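Local coordinates for protein transcriptional regulator (Enterococcus faecalis, PDB 3QFI) that is of unknown function but belongs to the LytR-CpsA-Psr family of bacterial proteins, built around an alpha/beta domain, at residues Ser23-Gly28 with Thr45-Ile50; Ile60-Asp65 with Asp77-Ala82; Ile124-Thr129 with Ile145-Thr150; Ala154-Arg159 with Arg171-Val176. All coordinates share one frame; numbering follows the deposited sequence.

Contact 1. Residues Ser23-Gly28 with Thr45-Ile50; sequences SVLLMG and TMVVTI
Strands 23-28 and 45-50 run antiparallel at 156° and pair in unbroken register from Ser23 opposite Thr49 to Met27 opposite Thr45. Val24 and Val48 exchange two backbone hydrogen bonds, N to O each way at 2.9 Å, and Leu26 and Met46 form the next such pair. In that second pair Leu26 N approaches Met46 O from above the carbonyl plane, 41° out of it, whereas the returning bond from Met46 N to Leu26 O is nearly linear with the acceptor's C=O.

Side chains sort by face. On one, Leu25 sends CG anti to its backbone N (chi1 -179°), which carries CD1 across the strand gap to CG2 of Val47 and, at 3.6 Å, to CG2 of Thr45. Val95 of helix 80-98 packs on both Leu25 and Val47 from this side. On the other face, the side chains of Leu26 and Val48 slant across each other, CD1 to CG2 at 4.1 Å. The same leucine methyl lies 4.4 Å from Met46 SD, though the end of the methionine leads away. Strand 105-109 flanks strand 22-28 and strand 56-62 flanks strand 44-51, so the pair lies in the middle of the mixed sheet of a layered alpha/beta fold.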
loop_
_atom_site.group_PDB
_atom_site.type_symbol
_atom_site.label_atom_id
_atom_site.label_comp_id
_atom_site.label_asym_id
_atom_site.label_seq_id
_atom_site.Cartn_x
_atom_site.Cartn_y
_atom_site.Cartn_z
ATOM N N SER A 23 7.795 6.108 7.156
ATOM C CA SER A 23 6.759 5.319 6.515
ATOM C C SER A 23 5.987 6.140 5.503
ATOM O O SER A 23 5.943 7.370 5.578
ATOM C CB SER A 23 5.789 4.813 7.570
ATOM O OG SER A 23 4.885 5.847 7.910
ATOM N N VAL A 24 5.347 5.462 4.565
ATOM C CA VAL A 24 4.598 6.184 3.561
ATOM C C VAL A 24 3.430 5.375 3.025
ATOM O O VAL A 24 3.519 4.156 2.835
ATOM C CB VAL A 24 5.530 6.612 2.417
ATOM C CG1 VAL A 24 6.584 5.541 2.193
ATOM C CG2 VAL A 24 4.727 6.844 1.140
ATOM N N LEU A 25 2.314 6.064 2.818
ATOM C CA LEU A 25 1.107 5.440 2.296
ATOM C C LEU A 25 1.023 5.750 0.804
ATOM O O LEU A 25 1.020 6.912 0.400
ATOM C CB LEU A 25 -0.133 6.009 2.994
ATOM C CG LEU A 25 -1.462 5.401 2.532
ATOM C CD1 LEU A 25 -1.643 4.055 3.223
ATOM C CD2 LEU A 25 -2.636 6.318 2.860
ATOM N N LEU A 26 0.971 4.701 -0.007
ATOM C CA LEU A 26 0.859 4.857 -1.441
ATOM C C LEU A 26 -0.581 4.552 -1.795
ATOM O O LEU A 26 -1.112 3.509 -1.386
ATOM C CB LEU A 26 1.764 3.867 -2.175
ATOM C CG LEU A 26 3.191 3.665 -1.656
ATOM C CD1 LEU A 26 3.957 2.727 -2.587
ATOM C CD2 LEU A 26 3.894 4.986 -1.562
ATOM N N MET A 27 -1.220 5.453 -2.540
ATOM C CA MET A 27 -2.609 5.239 -2.961
ATOM C C MET A 27 -2.736 5.334 -4.473
ATOM O O MET A 27 -2.096 6.164 -5.104
ATOM C CB MET A 27 -3.556 6.266 -2.329
ATOM C CG MET A 27 -3.454 6.408 -0.812
ATOM S SD MET A 27 -4.844 7.346 -0.136
ATOM C CE MET A 27 -4.563 8.981 -0.856
ATOM N N GLY A 28 -3.565 4.462 -5.035
ATOM C CA GLY A 28 -3.820 4.435 -6.461
ATOM C C GLY A 28 -5.304 4.701 -6.633
ATOM O O GLY A 28 -6.124 3.798 -6.486
ATOM N N THR A 45 -4.728 0.772 -1.762
ATOM C CA THR A 45 -4.096 1.453 -0.647
ATOM C C THR A 45 -3.008 0.573 -0.077
ATOM O O THR A 45 -3.263 -0.560 0.323
ATOM C CB THR A 45 -5.132 1.729 0.443
ATOM O OG1 THR A 45 -6.175 2.540 -0.105
ATOM C CG2 THR A 45 -4.498 2.433 1.637
ATOM N N MET A 46 -1.797 1.106 -0.020
ATOM C CA MET A 46 -0.666 0.344 0.488
ATOM C C MET A 46 0.161 1.163 1.486
ATOM O O MET A 46 0.059 2.391 1.529
ATOM C CB MET A 46 0.212 -0.080 -0.696
ATOM C CG MET A 46 1.326 -1.065 -0.385
ATOM S SD MET A 46 2.407 -1.361 -1.838
ATOM C CE MET A 46 1.238 -2.058 -3.061
ATOM N N VAL A 47 0.962 0.471 2.296
ATOM C CA VAL A 47 1.834 1.121 3.261
ATOM C C VAL A 47 3.216 0.502 3.181
ATOM O O VAL A 47 3.359 -0.719 3.102
ATOM C CB VAL A 47 1.331 0.978 4.704
ATOM C CG1 VAL A 47 2.314 1.652 5.651
ATOM C CG2 VAL A 47 -0.049 1.610 4.847
ATOM N N VAL A 48 4.235 1.354 3.186
ATOM C CA VAL A 48 5.618 0.891 3.107
ATOM C C VAL A 48 6.432 1.496 4.243
ATOM O O VAL A 48 6.276 2.675 4.561
ATOM C CB VAL A 48 6.274 1.296 1.754
ATOM C CG1 VAL A 48 7.747 0.910 1.741
ATOM C CG2 VAL A 48 5.551 0.622 0.612
ATOM N N THR A 49 7.275 0.683 4.877
ATOM C CA THR A 49 8.133 1.183 5.948
ATOM C C THR A 49 9.586 1.075 5.499
ATOM O O THR A 49 10.054 0.006 5.100
ATOM C CB THR A 49 7.959 0.408 7.288
ATOM O OG1 THR A 49 8.135 -0.998 7.076
ATOM C CG2 THR A 49 6.588 0.683 7.887
ATOM N N ILE A 50 10.283 2.204 5.543
ATOM C CA ILE A 50 11.676 2.267 5.143
ATOM C C ILE A 50 12.508 2.260 6.423
ATOM O O ILE A 50 12.455 3.207 7.213
ATOM C CB ILE A 50 11.941 3.564 4.324
ATOM C CG1 ILE A 50 10.839 3.739 3.273
ATOM C CG2 ILE A 50 13.307 3.505 3.627
ATOM C CD1 ILE A 50 10.740 2.599 2.287
#

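Contact 2. Residues Ile60-Asp65 with Asp77-Ala82; sequences ISLDRD and DKLNHA
Lys78 NZ is gripped from several directions: it forms a salt bridge with Asp65 OD2 at 3.1 Å, donates to the main-chain O of Tyr243, and lies in cation-pi contact with Tyr244. It meets the carboxylate of Asp65 from above its plane, 43° out, with the two side chains lying side by side and pointing the same way. A bend at chi3 (48°) in the lysine chain turns its amine toward the aspartate. Farther back, Lys78 CB rests 3.3 Å from Arg64 O, and Lys78 CG sits over the centre of the His81 ring in its own segment.

Arg64 O also accepts a hydrogen bond from Asn80 N at 3.2 Å, which arrives in the carbonyl plane on a lone pair. This ties the loop after strand 56-62 to the start of helix 80-98. Beside that bond Arg64 CB packs on Asn80 CB at 3.5 Å, the two side chains running alongside each other. On the buried side, Leu79 crosses Leu62 at about a right angle, CD2 meeting Leu62 CB and nearing Asp63 O, while Val95 touches both leucines.

Asp63 OD1 accepts from Asp65 N in an Asx turn that shapes the loop. The guanidinium of Arg64 lies close to those of Arg159 and Arg169, a gathering of arginines consistent with the charged pocket of LytR-CpsA-Psr proteins.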
loop_
_atom_site.group_PDB
_atom_site.type_symbol
_atom_site.label_atom_id
_atom_site.label_comp_id
_atom_site.label_asym_id
_atom_site.label_seq_id
_atom_site.Cartn_x
_atom_site.Cartn_y
_atom_site.Cartn_z
ATOM N N ILE A 60 2.673 -3.213 2.671
ATOM C CA ILE A 60 1.491 -3.678 3.360
ATOM C C ILE A 60 0.260 -3.302 2.558
ATOM O O ILE A 60 -0.085 -2.134 2.438
ATOM C CB ILE A 60 1.414 -3.047 4.791
ATOM C CG1 ILE A 60 1.457 -4.129 5.860
ATOM C CG2 ILE A 60 0.136 -2.265 4.965
ATOM C CD1 ILE A 60 0.247 -5.036 5.872
ATOM N N SER A 61 -0.380 -4.305 1.983
ATOM C CA SER A 61 -1.589 -4.096 1.216
ATOM C C SER A 61 -2.746 -4.003 2.196
ATOM O O SER A 61 -2.822 -4.793 3.147
ATOM C CB SER A 61 -1.847 -5.288 0.304
ATOM O OG SER A 61 -0.871 -5.400 -0.714
ATOM N N LEU A 62 -3.643 -3.047 1.980
ATOM C CA LEU A 62 -4.822 -2.921 2.834
ATOM C C LEU A 62 -6.060 -3.229 1.991
ATOM O O LEU A 62 -6.350 -2.530 1.021
ATOM C CB LEU A 62 -4.924 -1.506 3.411
ATOM C CG LEU A 62 -3.798 -1.158 4.387
ATOM C CD1 LEU A 62 -3.746 0.332 4.635
ATOM C CD2 LEU A 62 -4.017 -1.921 5.680
ATOM N N ASP A 63 -6.776 -4.287 2.353
ATOM C CA ASP A 63 -7.991 -4.670 1.636
ATOM C C ASP A 63 -9.039 -3.574 1.839
ATOM O O ASP A 63 -9.162 -3.032 2.932
ATOM C CB ASP A 63 -8.526 -6.005 2.163
ATOM C CG ASP A 63 -9.697 -6.530 1.350
ATOM O OD1 ASP A 63 -10.758 -5.863 1.285
ATOM O OD2 ASP A 63 -9.561 -7.628 0.772
ATOM N N ARG A 64 -9.782 -3.256 0.784
ATOM C CA ARG A 64 -10.803 -2.220 0.841
ATOM C C ARG A 64 -12.001 -2.605 1.702
ATOM O O ARG A 64 -12.740 -1.743 2.184
ATOM C CB ARG A 64 -11.286 -1.877 -0.578
ATOM C CG ARG A 64 -12.040 -3.007 -1.299
ATOM C CD ARG A 64 -12.457 -2.617 -2.730
ATOM N NE ARG A 64 -11.283 -2.403 -3.577
ATOM C CZ ARG A 64 -11.310 -2.115 -4.880
ATOM N NH1 ARG A 64 -12.461 -1.992 -5.535
ATOM N NH2 ARG A 64 -10.165 -1.956 -5.533
ATOM N N ASP A 65 -12.205 -3.898 1.898
ATOM C CA ASP A 65 -13.340 -4.337 2.694
ATOM C C ASP A 65 -13.037 -4.414 4.189
ATOM O O ASP A 65 -13.874 -4.841 4.979
ATOM C CB ASP A 65 -13.822 -5.692 2.181
ATOM C CG ASP A 65 -14.247 -5.641 0.724
ATOM O OD1 ASP A 65 -13.949 -6.602 -0.023
ATOM O OD2 ASP A 65 -14.891 -4.638 0.327
ATOM N N ASP A 77 -16.719 1.950 9.088
ATOM C CA ASP A 77 -17.079 1.511 7.742
ATOM C C ASP A 77 -15.902 0.732 7.179
ATOM O O ASP A 77 -14.921 0.505 7.872
ATOM C CB ASP A 77 -17.362 2.719 6.842
ATOM C CG ASP A 77 -18.541 2.495 5.920
ATOM O OD1 ASP A 77 -18.618 1.411 5.288
ATOM O OD2 ASP A 77 -19.392 3.412 5.822
ATOM N N LYS A 78 -15.997 0.311 5.921
ATOM C CA LYS A 78 -14.880 -0.394 5.302
ATOM C C LYS A 78 -13.864 0.663 4.889
ATOM O O LYS A 78 -14.240 1.694 4.335
ATOM C CB LYS A 78 -15.343 -1.200 4.081
ATOM C CG LYS A 78 -16.246 -0.451 3.128
ATOM C CD LYS A 78 -16.686 -1.340 1.978
ATOM C CE LYS A 78 -17.185 -2.684 2.468
ATOM N NZ LYS A 78 -17.589 -3.579 1.348
ATOM N N LEU A 79 -12.594 0.403 5.200
ATOM C CA LEU A 79 -11.469 1.293 4.904
ATOM C C LEU A 79 -11.549 2.018 3.561
ATOM O O LEU A 79 -11.099 3.151 3.404
ATOM C CB LEU A 79 -10.172 0.485 4.946
ATOM C CG LEU A 79 -8.906 1.129 4.379
ATOM C CD1 LEU A 79 -8.463 2.267 5.287
ATOM C CD2 LEU A 79 -7.819 0.078 4.280
ATOM N N ASN A 80 -12.116 1.339 2.586
ATOM C CA ASN A 80 -12.251 1.889 1.260
ATOM C C ASN A 80 -12.915 3.274 1.259
ATOM O O ASN A 80 -12.439 4.191 0.595
ATOM C CB ASN A 80 -13.064 0.914 0.423
ATOM C CG ASN A 80 -12.907 1.157 -1.033
ATOM O OD1 ASN A 80 -13.729 0.709 -1.835
ATOM N ND2 ASN A 80 -11.833 1.861 -1.407
ATOM N N HIS A 81 -14.006 3.416 2.008
ATOM C CA HIS A 81 -14.750 4.670 2.078
ATOM C C HIS A 81 -14.057 5.806 2.807
ATOM O O HIS A 81 -14.611 6.903 2.909
ATOM C CB HIS A 81 -16.096 4.453 2.762
ATOM C CG HIS A 81 -16.973 3.458 2.078
ATOM N ND1 HIS A 81 -18.113 2.954 2.663
ATOM C CD2 HIS A 81 -16.876 2.868 0.865
ATOM C CE1 HIS A 81 -18.679 2.090 1.842
ATOM N NE2 HIS A 81 -17.949 2.019 0.743
ATOM N N ALA A 82 -12.871 5.554 3.344
ATOM C CA ALA A 82 -12.161 6.608 4.065
ATOM C C ALA A 82 -11.823 7.751 3.113
ATOM O O ALA A 82 -12.224 8.902 3.327
ATOM C CB ALA A 82 -10.887 6.059 4.693
#

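Contact 3. Residues Ile124-Thr129 with Ile145-Thr150; sequences IEVDNT and IKLDGT
A small two-stranded antiparallel sheet, separate from the main one, is made where Ile124, Glu125 and Val126 pair with Leu147, Lys146 and Ile145. Two hydrogen-bonded pairs hold it. Leu147 N reaches Ile124 O at 2.7 Å, and in return Ile124 N meets Leu147 O in the carbonyl plane, on a lone pair. Val126 and Ile145 are joined by bonds of 3.2 Å in both directions, N of each to O of the other; here Ile145 N approaches almost straight down the Val126 carbonyl. The strand directions make 131°, and the ladder continues with a backbone hydrogen bond between Asn128 and Gly143.

The apolar face carries Ile124, Val126, Ile145 and Leu147. Val126 stands with CG1 anti to the carbonyl carbon (chi1 -56°), which leaves CG2 between the backbone N and the carbonyl carbon, where this one methyl meets two partners: Ile145 CD1 at 3.9 Å and Leu147 CD2 at 4.0 Å, the latter side chain crossed at about a right angle. Ile124 CG1 packs on Leu147 CB at 4.2 Å. On the other face Glu125 and Lys146 are exposed; Glu125 CG lies against Lys146 CB. Their charged ends stay apart, Glu125 OE2 being 6.3 Å from Lys146 NZ, so aliphatic packing rather than an ion pair relates them.

Past the strand, Asp148 OD2 caps the backbone N of Thr151 as the chain turns into helix 150-156. That helix lays Tyr155 against Val126, Asn128 and Leu147, while Lys179, Ile180 and Lys183 of helix 166-184 cover Ile124.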
loop_
_atom_site.group_PDB
_atom_site.type_symbol
_atom_site.label_atom_id
_atom_site.label_comp_id
_atom_site.label_asym_id
_atom_site.label_seq_id
_atom_site.Cartn_x
_atom_site.Cartn_y
_atom_site.Cartn_z
ATOM N N ILE A 124 9.101 -2.501 -16.606
ATOM C CA ILE A 124 9.510 -3.375 -15.522
ATOM C C ILE A 124 9.225 -4.826 -15.846
ATOM O O ILE A 124 8.247 -5.136 -16.521
ATOM C CB ILE A 124 8.773 -3.024 -14.213
ATOM C CG1 ILE A 124 7.265 -3.187 -14.408
ATOM C CG2 ILE A 124 9.107 -1.593 -13.794
ATOM C CD1 ILE A 124 6.454 -2.924 -13.153
ATOM N N GLU A 125 10.087 -5.714 -15.366
ATOM C CA GLU A 125 9.894 -7.138 -15.596
ATOM C C GLU A 125 9.253 -7.850 -14.409
ATOM O O GLU A 125 9.663 -7.674 -13.258
ATOM C CB GLU A 125 11.220 -7.813 -15.958
ATOM C CG GLU A 125 11.553 -7.699 -17.444
ATOM C CD GLU A 125 12.409 -8.845 -17.962
ATOM O OE1 GLU A 125 13.577 -8.969 -17.531
ATOM O OE2 GLU A 125 11.905 -9.628 -18.798
ATOM N N VAL A 126 8.228 -8.643 -14.706
ATOM C CA VAL A 126 7.520 -9.411 -13.690
ATOM C C VAL A 126 7.307 -10.826 -14.195
ATOM O O VAL A 126 7.537 -11.115 -15.372
ATOM C CB VAL A 126 6.129 -8.814 -13.363
ATOM C CG1 VAL A 126 6.267 -7.359 -12.949
ATOM C CG2 VAL A 126 5.203 -8.955 -14.553
ATOM N N ASP A 127 6.864 -11.705 -13.298
ATOM C CA ASP A 127 6.586 -13.092 -13.651
ATOM C C ASP A 127 5.077 -13.341 -13.579
ATOM O O ASP A 127 4.527 -13.587 -12.504
ATOM C CB ASP A 127 7.303 -14.042 -12.696
ATOM C CG ASP A 127 7.249 -15.484 -13.165
ATOM O OD1 ASP A 127 6.138 -15.972 -13.476
ATOM O OD2 ASP A 127 8.317 -16.134 -13.219
ATOM N N ASN A 128 4.413 -13.271 -14.729
ATOM C CA ASN A 128 2.972 -13.486 -14.798
ATOM C C ASN A 128 2.656 -14.968 -14.618
ATOM O O ASN A 128 2.784 -15.745 -15.561
ATOM C CB ASN A 128 2.437 -13.006 -16.150
ATOM C CG ASN A 128 0.927 -13.110 -16.252
ATOM O OD1 ASN A 128 0.344 -12.869 -17.306
ATOM N ND2 ASN A 128 0.286 -13.466 -15.149
ATOM N N THR A 129 2.244 -15.352 -13.410
ATOM C CA THR A 129 1.908 -16.746 -13.110
ATOM C C THR A 129 0.486 -17.097 -13.522
ATOM O O THR A 129 0.027 -18.219 -13.320
ATOM C CB THR A 129 2.053 -17.057 -11.606
ATOM O OG1 THR A 129 1.556 -18.378 -11.343
ATOM C CG2 THR A 129 1.263 -16.061 -10.775
ATOM N N ILE A 145 8.063 -11.636 -18.453
ATOM C CA ILE A 145 7.937 -10.631 -19.506
ATOM C C ILE A 145 8.069 -9.179 -19.036
ATOM O O ILE A 145 7.841 -8.863 -17.871
ATOM C CB ILE A 145 6.602 -10.789 -20.270
ATOM C CG1 ILE A 145 5.498 -11.219 -19.309
ATOM C CG2 ILE A 145 6.779 -11.775 -21.422
ATOM C CD1 ILE A 145 5.126 -10.165 -18.296
ATOM N N LYS A 146 8.453 -8.300 -19.956
ATOM C CA LYS A 146 8.618 -6.887 -19.641
ATOM C C LYS A 146 7.286 -6.164 -19.794
ATOM O O LYS A 146 6.521 -6.438 -20.720
ATOM C CB LYS A 146 9.666 -6.262 -20.564
ATOM C CG LYS A 146 9.939 -4.793 -20.287
ATOM C CD LYS A 146 11.026 -4.239 -21.204
ATOM C CE LYS A 146 12.375 -4.906 -20.962
ATOM N NZ LYS A 146 13.413 -4.346 -21.872
ATOM N N LEU A 147 7.018 -5.240 -18.880
ATOM C CA LEU A 147 5.770 -4.492 -18.896
ATOM C C LEU A 147 5.933 -2.990 -19.125
ATOM O O LEU A 147 6.863 -2.368 -18.614
ATOM C CB LEU A 147 5.036 -4.732 -17.584
ATOM C CG LEU A 147 3.693 -5.449 -17.725
ATOM C CD1 LEU A 147 3.791 -6.604 -18.705
ATOM C CD2 LEU A 147 3.259 -5.929 -16.354
ATOM N N ASP A 148 5.018 -2.414 -19.899
ATOM C CA ASP A 148 5.049 -0.987 -20.180
ATOM C C ASP A 148 3.958 -0.290 -19.362
ATOM O O ASP A 148 3.430 -0.866 -18.411
ATOM C CB ASP A 148 4.843 -0.722 -21.679
ATOM C CG ASP A 148 3.472 -1.146 -22.178
ATOM O OD1 ASP A 148 3.105 -0.781 -23.322
ATOM O OD2 ASP A 148 2.752 -1.846 -21.439
ATOM N N GLY A 149 3.625 0.947 -19.718
ATOM C CA GLY A 149 2.592 1.657 -18.984
ATOM C C GLY A 149 1.226 1.053 -19.236
ATOM O O GLY A 149 0.426 0.879 -18.316
ATOM N N THR A 150 0.961 0.726 -20.495
ATOM C CA THR A 150 -0.314 0.139 -20.879
ATOM C C THR A 150 -0.517 -1.232 -20.248
ATOM O O THR A 150 -1.391 -1.392 -19.405
ATOM C CB THR A 150 -0.420 -0.011 -22.411
ATOM O OG1 THR A 150 -0.213 1.263 -23.038
ATOM C CG2 THR A 150 -1.791 -0.545 -22.798
#

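Contact 4. Residues Ala154-Arg159 with Arg171-Val176; sequences AYARMR and RRQREV
Arg172 and Tyr155 cross obliquely, the aliphatic part of the arginine lying over one face of the ring and its guanidinium reaching the backbone of the other segment. Arg172 CD makes a CH-pi contact, 3.8 Å from the ring centroid and offset toward the rim, while CG lies near CZ and OH. The bend at chi3 (-76°) carries the guanidinium farther out above the same face, its plane 68° from that of the ring; at that height the cation-pi term is at most weak.

Two carbonyls receive the guanidinium. Arg172 NH1 donates to Tyr155 O at 2.7 Å, with the oxygen tilted out of the guanidinium plane, and NH2 donates to Met158 O at 2.6 Å, near that plane. Tyr155 lies in the last turn of helix 150-156 and Arg157 is the first residue to leave helical geometry, so the positive group would complement the negative end of the helix dipole. Met158 CE adds a contact 3.6 Å from Arg172 NH2.

At the ring edge Tyr155 OH donates to Glu175 OE2 at 2.8 Å, on the syn side and 30° out of the carboxylate plane. Val176 CG2 comes in near the ring plane, 3.6 Å from Tyr155 CD2, the two side chains sliding past each other in opposite directions. Ala156 turns its O toward Gln173 CG.

Helix 166-184 meets the main sheet through Gln173 on Thr44 and Arg174 on Met46, and strand 124-128 of the small sheet through Val176 on Ile124 and Glu175 on Val126; helix 150-156 packs against both this helix and that strand.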
loop_
_atom_site.group_PDB
_atom_site.type_symbol
_atom_site.label_atom_id
_atom_site.label_comp_id
_atom_site.label_asym_id
_atom_site.label_seq_id
_atom_site.Cartn_x
_atom_site.Cartn_y
_atom_site.Cartn_z
ATOM N N ALA A 154 -2.938 -3.108 -16.699
ATOM C CA ALA A 154 -3.760 -4.311 -16.729
ATOM C C ALA A 154 -3.280 -5.336 -15.700
ATOM O O ALA A 154 -4.084 -5.896 -14.965
ATOM C CB ALA A 154 -3.751 -4.914 -18.133
ATOM N N TYR A 155 -1.968 -5.553 -15.643
ATOM C CA TYR A 155 -1.365 -6.498 -14.712
ATOM C C TYR A 155 -1.664 -6.124 -13.261
ATOM O O TYR A 155 -1.845 -6.990 -12.406
ATOM C CB TYR A 155 0.156 -6.553 -14.920
ATOM C CG TYR A 155 0.853 -7.604 -14.073
ATOM C CD1 TYR A 155 0.701 -8.963 -14.353
ATOM C CD2 TYR A 155 1.615 -7.242 -12.948
ATOM C CE1 TYR A 155 1.279 -9.943 -13.534
ATOM C CE2 TYR A 155 2.198 -8.221 -12.119
ATOM C CZ TYR A 155 2.014 -9.568 -12.428
ATOM O OH TYR A 155 2.520 -10.545 -11.612
ATOM N N ALA A 156 -1.708 -4.827 -12.989
ATOM C CA ALA A 156 -1.978 -4.333 -11.647
ATOM C C ALA A 156 -3.467 -4.391 -11.338
ATOM O O ALA A 156 -3.863 -4.652 -10.206
ATOM C CB ALA A 156 -1.474 -2.901 -11.519
ATOM N N ARG A 157 -4.288 -4.148 -12.354
ATOM C CA ARG A 157 -5.734 -4.164 -12.188
ATOM C C ARG A 157 -6.321 -5.384 -12.876
ATOM O O ARG A 157 -6.315 -5.479 -14.101
ATOM C CB ARG A 157 -6.345 -2.895 -12.787
ATOM C CG ARG A 157 -7.822 -2.710 -12.494
ATOM C CD ARG A 157 -8.356 -1.439 -13.148
ATOM N NE ARG A 157 -9.708 -1.101 -12.694
ATOM C CZ ARG A 157 -10.761 -1.909 -12.797
ATOM N NH1 ARG A 157 -10.631 -3.112 -13.340
ATOM N NH2 ARG A 157 -11.947 -1.510 -12.357
ATOM N N MET A 158 -6.824 -6.320 -12.084
ATOM C CA MET A 158 -7.421 -7.534 -12.615
ATOM C C MET A 158 -7.795 -8.382 -11.420
ATOM O O MET A 158 -6.942 -8.717 -10.592
ATOM C CB MET A 158 -6.426 -8.275 -13.514
ATOM C CG MET A 158 -7.029 -9.427 -14.298
ATOM S SD MET A 158 -7.527 -10.797 -13.250
ATOM C CE MET A 158 -6.045 -11.782 -13.250
ATOM N N ARG A 159 -9.079 -8.721 -11.331
ATOM C CA ARG A 159 -9.610 -9.503 -10.217
ATOM C C ARG A 159 -10.620 -10.528 -10.728
ATOM O O ARG A 159 -11.600 -10.836 -10.048
ATOM C CB ARG A 159 -10.292 -8.552 -9.220
ATOM C CG ARG A 159 -10.553 -9.119 -7.828
ATOM C CD ARG A 159 -11.175 -8.057 -6.912
ATOM N NE ARG A 159 -10.442 -6.793 -6.985
ATOM C CZ ARG A 159 -10.733 -5.706 -6.276
ATOM N NH1 ARG A 159 -11.750 -5.711 -5.422
ATOM N NH2 ARG A 159 -10.005 -4.606 -6.427
ATOM N N ARG A 171 -1.169 -8.996 -4.258
ATOM C CA ARG A 171 0.197 -9.490 -4.415
ATOM C C ARG A 171 0.801 -8.907 -5.699
ATOM O O ARG A 171 1.945 -8.480 -5.702
ATOM C CB ARG A 171 0.187 -11.028 -4.438
ATOM C CG ARG A 171 1.419 -11.712 -5.039
ATOM C CD ARG A 171 2.696 -11.532 -4.218
ATOM N NE ARG A 171 3.275 -10.188 -4.318
ATOM C CZ ARG A 171 4.434 -9.830 -3.764
ATOM N NH1 ARG A 171 4.885 -8.587 -3.901
ATOM N NH2 ARG A 171 5.148 -10.719 -3.077
ATOM N N ARG A 172 0.024 -8.873 -6.781
ATOM C CA ARG A 172 0.503 -8.318 -8.044
ATOM C C ARG A 172 0.749 -6.808 -7.959
ATOM O O ARG A 172 1.680 -6.289 -8.578
ATOM C CB ARG A 172 -0.490 -8.603 -9.180
ATOM C CG ARG A 172 -0.258 -9.924 -9.888
ATOM C CD ARG A 172 -1.219 -10.151 -11.068
ATOM N NE ARG A 172 -2.582 -10.540 -10.684
ATOM C CZ ARG A 172 -3.607 -9.699 -10.559
ATOM N NH1 ARG A 172 -3.445 -8.401 -10.775
ATOM N NH2 ARG A 172 -4.812 -10.164 -10.265
ATOM N N GLN A 173 -0.081 -6.094 -7.209
ATOM C CA GLN A 173 0.111 -4.658 -7.076
ATOM C C GLN A 173 1.390 -4.371 -6.306
ATOM O O GLN A 173 2.082 -3.387 -6.587
ATOM C CB GLN A 173 -1.082 -4.022 -6.376
ATOM C CG GLN A 173 -2.302 -3.957 -7.272
ATOM C CD GLN A 173 -3.539 -3.456 -6.558
ATOM O OE1 GLN A 173 -4.594 -3.297 -7.176
ATOM N NE2 GLN A 173 -3.424 -3.210 -5.251
ATOM N N ARG A 174 1.716 -5.242 -5.350
ATOM C CA ARG A 174 2.931 -5.061 -4.558
ATOM C C ARG A 174 4.165 -5.414 -5.383
ATOM O O ARG A 174 5.245 -4.857 -5.170
ATOM C CB ARG A 174 2.917 -5.929 -3.288
ATOM C CG ARG A 174 1.760 -5.675 -2.341
ATOM C CD ARG A 174 2.024 -6.257 -0.941
ATOM N NE ARG A 174 2.269 -7.701 -0.893
ATOM C CZ ARG A 174 1.324 -8.642 -0.831
ATOM N NH1 ARG A 174 0.035 -8.314 -0.819
ATOM N NH2 ARG A 174 1.671 -9.923 -0.733
ATOM N N GLU A 175 4.006 -6.338 -6.325
ATOM C CA GLU A 175 5.130 -6.740 -7.155
ATOM C C GLU A 175 5.485 -5.573 -8.080
ATOM O O GLU A 175 6.655 -5.233 -8.244
ATOM C CB GLU A 175 4.772 -7.989 -7.962
ATOM C CG GLU A 175 5.983 -8.662 -8.592
ATOM C CD GLU A 175 5.624 -9.860 -9.463
ATOM O OE1 GLU A 175 6.561 -10.512 -9.975
ATOM O OE2 GLU A 175 4.416 -10.145 -9.633
ATOM N N VAL A 176 4.460 -4.949 -8.654
ATOM C CA VAL A 176 4.641 -3.812 -9.542
ATOM C C VAL A 176 5.357 -2.680 -8.812
ATOM O O VAL A 176 6.408 -2.225 -9.256
ATOM C CB VAL A 176 3.267 -3.319 -10.086
ATOM C CG1 VAL A 176 3.412 -1.987 -10.815
ATOM C CG2 VAL A 176 2.693 -4.362 -11.030
#

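Overall arrangement
Contacts 1 and 2 share the main sheet: strand 44-51 is followed in the chain by strand 56-62, its neighbour there, and probable backbone hydrogen bonds, Val47 N to Ile60 O at 2.8 Å and Leu62 N to Thr45 O, join them. Contact 4 packs on these strands, with Met46 CE 3.7 Å from Arg174 CG and a probable hydrogen bond between Ser61 OG and Arg174 NH1. Arg64 of contact 2 and Arg159 of contact 4 bring their guanidinium groups close, consistent with a charged pocket between contacts whose centres lie about 17 Å apart. Contact 3 is outlying, its centre about 10 Å from that of contact 4, where Leu147 CD2 meets Tyr155 CB; contact 4 thus links the two sheets.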